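Local coordinates for protein putative isochorismatase (Bordetella bronchiseptica, PDB 3UAO) that hydrolyses maleamate, probably to maleate and ammonia, as an amidohydrolase of the isochorismatase-like family in the bacterial breakdown of nicotinate (vitamin B3), at residues 152-157 and 183-188; 71-76 and 190-195. All coordinates share one frame; numbering follows the deposited sequence.

Contact 1. Residues 152-157 and 183-188; sequences AWLAQR and AGFRPL. With ACT (acetate ion), chain J.
Leu154 and Ala155, near the end of helix 150-156, meet the ring of Phe185, which heads the approach to strand 186-195. One residue earlier, Trp153 turns to another part of the core: its ring stacks with Tyr135 and touches Ala87 and Ala89 of strand 87-93, while its backbone O receives the side chain of Arg157. On the helix side Leu154 carries most of the contact. Its CB lies 3.6 Å from Phe185 CZ, and its CD1 sits over one face of the ring, 4.3 Å from the centroid and displaced toward the rim, a CH-pi approach. Phe185 has CG anti to the carbonyl carbon (chi1 -47°), a torsion that sends the ring toward the helix.

The helix and the strand belong to the alpha/beta fold of the isochorismatase family, in which helices pack against a parallel sheet; Leu154 also touches Leu162 on the neighbouring strand 161-167. Helix 174-182 leads into Phe185 through a Schellman motif, with Gly184 taking the positive phi (101°) that ends the helical turn. Ala155 contributes its backbone, N standing 3.9 Å from Phe185 CZ in an oblique approach. Ala155 of the second subunit packs on Phe185 as well, placing the ring at a subunit interface.

Gln156 turns away from Phe185 to the third subunit, its extended chain carrying NE2 to the carbonyl O of Gly102 there and, by a weak bond of 3.5 Å, to OXT of an acetate ion probably taken from the crystallisation liquor. Arg157 folds back along the helix end, bent at chi3 (-96°), and its NE gives a nearly straight bond of 2.9 Å to Trp153 O. That oxygen lies in the guanidinium plane, although NE stands above the carbonyl plane.

Contact 2. Residues 71-76 and 190-195; sequences IETTRT and LSDCVG
Thr73 and Thr74, on one flank of helix 67-84, pack against Asp192 and Cys193 where strand 186-195 turns a corner. The join is between helix 67-84 and strand 186-195, which lies between strands 161-167 and 215-217 of the parallel, Rossmann-like sheet. Leu190 to Cys193 form a type I beta turn, closed by a 2.8 Å bond from Cys193 N to Leu190 O, and the turn presents both partners to the helix.

Van der Waals packing makes the contact; no hydrogen bond crosses it. Thr73 directs its methyl at the turn: CG2, anti to the backbone N, is 3.3 Å from Asp192 OD2 and 3.7 Å from Cys193 SG. The Thr73 and Asp192 side chains cross at about a right angle. Val77 of helix 67-84, Ala165 of strand 161-167 and His219 also touch Cys193.

The polar groups find their bonds elsewhere. Thr73 OG1 bonds to Ala69 O and Thr74 OG1 to Ala70 O, each hydroxyl reaching back one turn along its own helix. Asp192 OD2 bonds to ND1 of His219, at the start of helix 219-224, and joins the turn to a third element, so the same OD2 that bonds His219 also lies against the Thr73 methyl.

Closest of all is the approach of Thr74 OG1 to Cys193 CB, 3.2 Å, with Cys193 O at 3.5 Å but badly angled for a bond.

How the contacts relate
The two contacts lie about 20 Å apart, centre to centre, and use different parts of strand 186-195: contact 1 the residue leading into it, contact 2 the corner at 191-193. Along the chain, residues 71-76 come first, then 152-157, 183-188 and 190-195, which nests contact 1 inside the loop closed by contact 2. Helix 150-156 meets the residue just before the strand, and helix 67-84 meets its corner, both within one isochorismatase domain. Contact 1 is bordered by other subunits of the four-chain assembly, whereas no other chain of the assembly touches the segments of contact 2, which joins elements within a single subunit.

Contact 1. Residues 152-157 and 183-188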
loop_
_atom_site.group_PDB
_atom_site.type_symbol
_atom_site.label_atom_id
_atom_site.label_comp_id
_atom_site.label_asym_id
_atom_site.label_seq_id
_atom_site.Cartn_x
_atom_site.Cartn_y
_atom_site.Cartn_z
ATOM N N ALA A 152 5.993 -7.438 2.038
ATOM C CA ALA A 152 7.053 -7.753 1.080
ATOM C C ALA A 152 8.140 -8.641 1.727
ATOM O O ALA A 152 8.726 -9.514 1.061
ATOM C CB ALA A 152 7.643 -6.470 0.493
ATOM N N TRP A 153 8.365 -8.459 3.037
ATOM C CA TRP A 153 9.298 -9.296 3.792
ATOM C C TRP A 153 8.835 -10.721 3.760
ATOM O O TRP A 153 9.635 -11.645 3.558
ATOM C CB TRP A 153 9.392 -8.804 5.221
ATOM C CG TRP A 153 10.489 -9.397 6.013
ATOM C CD1 TRP A 153 11.764 -8.982 6.066
ATOM C CD2 TRP A 153 10.388 -10.497 6.901
ATOM N NE1 TRP A 153 12.495 -9.768 6.924
ATOM C CE2 TRP A 153 11.663 -10.711 7.452
ATOM C CE3 TRP A 153 9.343 -11.337 7.283
ATOM C CZ2 TRP A 153 11.921 -11.732 8.354
ATOM C CZ3 TRP A 153 9.602 -12.346 8.185
ATOM C CH2 TRP A 153 10.880 -12.528 8.709
ATOM N N LEU A 154 7.529 -10.916 3.942
ATOM C CA LEU A 154 6.926 -12.247 3.937
ATOM C C LEU A 154 6.888 -12.846 2.516
ATOM O O LEU A 154 7.256 -14.006 2.315
ATOM C CB LEU A 154 5.523 -12.209 4.558
ATOM C CG LEU A 154 5.457 -11.835 6.037
ATOM C CD1 LEU A 154 3.994 -11.508 6.468
ATOM C CD2 LEU A 154 6.048 -12.915 6.945
ATOM N N ALA A 155 6.437 -12.063 1.547
ATOM C CA ALA A 155 6.440 -12.470 0.146
ATOM C C ALA A 155 7.802 -13.009 -0.317
ATOM O O ALA A 155 7.903 -14.069 -0.936
ATOM C CB ALA A 155 6.044 -11.263 -0.722
ATOM N N GLN A 156 8.851 -12.245 -0.027
ATOM C CA GLN A 156 10.186 -12.602 -0.433
ATOM C C GLN A 156 10.552 -13.968 0.090
ATOM O O GLN A 156 11.194 -14.736 -0.597
ATOM C CB GLN A 156 11.212 -11.587 0.072
ATOM C CG GLN A 156 12.641 -11.954 -0.314
ATOM C CD GLN A 156 13.655 -10.919 0.120
ATOM O OE1 GLN A 156 13.393 -9.754 0.041
ATOM N NE2 GLN A 156 14.821 -11.366 0.593
ATOM N N ARG A 157 10.122 -14.252 1.310
ATOM C CA ARG A 157 10.398 -15.517 1.968
ATOM C C ARG A 157 9.394 -16.611 1.559
ATOM O O ARG A 157 9.479 -17.725 2.025
ATOM C CB ARG A 157 10.423 -15.273 3.478
ATOM C CG ARG A 157 11.798 -14.939 3.964
ATOM C CD ARG A 157 11.860 -14.137 5.232
ATOM N NE ARG A 157 12.009 -12.749 4.806
ATOM C CZ ARG A 157 13.101 -11.994 4.864
ATOM N NH1 ARG A 157 14.233 -12.400 5.420
ATOM N NH2 ARG A 157 13.027 -10.772 4.364
ATOM N N ALA A 183 -3.451 -9.285 2.250
ATOM C CA ALA A 183 -2.174 -9.394 1.540
ATOM C C ALA A 183 -1.872 -10.749 0.881
ATOM O O ALA A 183 -0.847 -10.889 0.223
ATOM C CB ALA A 183 -1.046 -9.019 2.480
ATOM N N GLY A 184 -2.735 -11.752 1.044
ATOM C CA GLY A 184 -2.492 -13.067 0.472
ATOM C C GLY A 184 -1.958 -14.180 1.356
ATOM O O GLY A 184 -1.619 -15.247 0.845
ATOM N N PHE A 185 -1.908 -13.973 2.676
ATOM C CA PHE A 185 -1.417 -15.000 3.626
ATOM C C PHE A 185 -2.568 -15.660 4.402
ATOM O O PHE A 185 -3.546 -15.031 4.748
ATOM C CB PHE A 185 -0.367 -14.395 4.582
ATOM C CG PHE A 185 0.685 -13.566 3.867
ATOM C CD1 PHE A 185 1.699 -14.163 3.158
ATOM C CD2 PHE A 185 0.626 -12.208 3.876
ATOM C CE1 PHE A 185 2.644 -13.436 2.446
ATOM C CE2 PHE A 185 1.593 -11.452 3.195
ATOM C CZ PHE A 185 2.602 -12.083 2.473
ATOM N N ARG A 186 -2.444 -16.936 4.715
ATOM C CA ARG A 186 -3.478 -17.621 5.512
ATOM C C ARG A 186 -3.132 -17.288 6.941
ATOM O O ARG A 186 -2.062 -17.726 7.403
ATOM C CB ARG A 186 -3.423 -19.126 5.274
ATOM C CG ARG A 186 -3.781 -19.494 3.829
ATOM C CD ARG A 186 -3.203 -20.821 3.392
ATOM N NE ARG A 186 -3.469 -21.059 1.984
ATOM C CZ ARG A 186 -4.396 -21.885 1.505
ATOM N NH1 ARG A 186 -5.170 -22.619 2.291
ATOM N NH2 ARG A 186 -4.539 -22.002 0.203
ATOM N N PRO A 187 -3.972 -16.470 7.628
ATOM C CA PRO A 187 -3.659 -16.217 9.023
ATOM C C PRO A 187 -4.108 -17.372 9.918
ATOM O O PRO A 187 -5.194 -17.941 9.720
ATOM C CB PRO A 187 -4.457 -14.925 9.367
ATOM C CG PRO A 187 -5.146 -14.485 8.024
ATOM C CD PRO A 187 -5.192 -15.754 7.206
ATOM N N LEU A 188 -3.256 -17.712 10.893
ATOM C CA LEU A 188 -3.564 -18.677 11.934
ATOM C C LEU A 188 -3.471 -17.923 13.267
ATOM O O LEU A 188 -2.377 -17.694 13.802
ATOM C CB LEU A 188 -2.553 -19.827 11.894
ATOM C CG LEU A 188 -2.942 -21.179 12.507
ATOM C CD1 LEU A 188 -1.827 -22.196 12.286
ATOM C CD2 LEU A 188 -3.336 -21.080 13.981
HETATM C C ACT J . 15.540 -15.101 1.814
HETATM O O ACT J . 15.636 -14.106 2.630
HETATM O OXT ACT J . 14.996 -14.831 0.659
HETATM C CH3 ACT J . 16.004 -16.509 2.218
#

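Contact 2. Residues 71-76 and 190-195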
loop_
_atom_site.group_PDB
_atom_site.type_symbol
_atom_site.label_atom_id
_atom_site.label_comp_id
_atom_site.label_asym_id
_atom_site.label_seq_id
_atom_site.Cartn_x
_atom_site.Cartn_y
_atom_site.Cartn_z
ATOM N N ILE A 71 1.462 -13.617 26.563
ATOM C CA ILE A 71 2.874 -13.418 26.266
ATOM C C ILE A 71 3.657 -14.693 26.531
ATOM O O ILE A 71 4.359 -15.194 25.668
ATOM C CB ILE A 71 3.450 -12.224 27.064
ATOM C CG1 ILE A 71 3.039 -10.914 26.390
ATOM C CG2 ILE A 71 4.979 -12.275 27.198
ATOM C CD1 ILE A 71 3.251 -9.714 27.268
ATOM N N GLU A 72 3.498 -15.232 27.722
ATOM C CA GLU A 72 4.157 -16.478 28.088
ATOM C C GLU A 72 3.835 -17.683 27.235
ATOM O O GLU A 72 4.740 -18.486 26.958
ATOM C CB GLU A 72 3.800 -16.856 29.519
ATOM C CG GLU A 72 4.525 -16.041 30.492
ATOM C CD GLU A 72 6.004 -16.195 30.337
ATOM O OE1 GLU A 72 6.483 -17.375 30.197
ATOM O OE2 GLU A 72 6.649 -15.113 30.355
ATOM N N THR A 73 2.552 -17.863 26.894
ATOM C CA THR A 73 2.175 -18.991 26.059
ATOM C C THR A 73 2.918 -18.862 24.716
ATOM O O THR A 73 3.469 -19.843 24.207
ATOM C CB THR A 73 0.653 -19.096 25.875
ATOM O OG1 THR A 73 0.012 -19.181 27.156
ATOM C CG2 THR A 73 0.303 -20.321 25.066
ATOM N N THR A 74 3.011 -17.639 24.195
ATOM C CA THR A 74 3.709 -17.382 22.928
ATOM C C THR A 74 5.175 -17.838 22.926
ATOM O O THR A 74 5.703 -18.204 21.882
ATOM C CB THR A 74 3.651 -15.863 22.534
ATOM O OG1 THR A 74 2.283 -15.436 22.408
ATOM C CG2 THR A 74 4.422 -15.601 21.241
ATOM N N ARG A 75 5.834 -17.823 24.077
ATOM C CA ARG A 75 7.223 -18.294 24.132
ATOM C C ARG A 75 7.418 -19.653 23.498
ATOM O O ARG A 75 8.405 -19.856 22.790
ATOM C CB ARG A 75 7.727 -18.412 25.549
ATOM C CG ARG A 75 7.748 -17.114 26.288
ATOM C CD ARG A 75 8.193 -17.346 27.724
ATOM N NE ARG A 75 9.608 -17.697 27.828
ATOM C CZ ARG A 75 10.316 -17.582 28.937
ATOM N NH1 ARG A 75 9.750 -17.128 30.055
ATOM N NH2 ARG A 75 11.595 -17.920 28.932
ATOM N N THR A 76 6.495 -20.572 23.762
ATOM C CA THR A 76 6.564 -21.931 23.224
ATOM C C THR A 76 6.440 -21.918 21.701
ATOM O O THR A 76 7.057 -22.735 21.009
ATOM C CB THR A 76 5.460 -22.858 23.820
ATOM O OG1 THR A 76 5.460 -22.757 25.240
ATOM C CG2 THR A 76 5.697 -24.309 23.435
ATOM N N LEU A 190 -3.447 -17.633 16.973
ATOM C CA LEU A 190 -3.222 -18.388 18.162
ATOM C C LEU A 190 -4.108 -17.822 19.277
ATOM O O LEU A 190 -3.735 -16.846 19.920
ATOM C CB LEU A 190 -1.759 -18.271 18.564
ATOM C CG LEU A 190 -0.626 -19.066 17.907
ATOM C CD1 LEU A 190 -1.112 -20.239 16.998
ATOM C CD2 LEU A 190 0.463 -18.144 17.237
ATOM N N SER A 191 -5.271 -18.444 19.496
ATOM C CA SER A 191 -6.284 -17.942 20.431
ATOM C C SER A 191 -5.793 -17.783 21.861
ATOM O O SER A 191 -6.363 -16.991 22.604
ATOM C CB SER A 191 -7.519 -18.853 20.461
ATOM O OG SER A 191 -7.178 -20.197 20.797
ATOM N N ASP A 192 -4.776 -18.565 22.246
ATOM C CA ASP A 192 -4.217 -18.522 23.582
ATOM C C ASP A 192 -2.924 -17.712 23.610
ATOM O O ASP A 192 -2.288 -17.622 24.654
ATOM C CB ASP A 192 -4.059 -19.943 24.209
ATOM C CG ASP A 192 -3.100 -20.863 23.439
ATOM O OD1 ASP A 192 -2.907 -20.685 22.207
ATOM O OD2 ASP A 192 -2.528 -21.794 24.065
ATOM N N CYS A 193 -2.572 -17.096 22.480
ATOM C CA CYS A 193 -1.397 -16.240 22.362
ATOM C C CYS A 193 -1.703 -14.801 21.920
ATOM O O CYS A 193 -0.787 -14.003 21.584
ATOM C CB CYS A 193 -0.432 -16.847 21.359
ATOM S SG CYS A 193 0.299 -18.379 21.890
ATOM N N VAL A 194 -2.978 -14.450 21.926
ATOM C CA VAL A 194 -3.366 -13.076 21.688
ATOM C C VAL A 194 -4.037 -12.645 22.970
ATOM O O VAL A 194 -4.774 -13.413 23.550
ATOM C CB VAL A 194 -4.253 -12.958 20.391
ATOM C CG1 VAL A 194 -3.430 -13.416 19.124
ATOM C CG2 VAL A 194 -5.484 -13.760 20.480
ATOM N N GLY A 195 -3.760 -11.454 23.468
ATOM C CA GLY A 195 -4.441 -11.005 24.685
ATOM C C GLY A 195 -5.027 -9.628 24.565
ATOM O O GLY A 195 -4.632 -8.843 23.717
#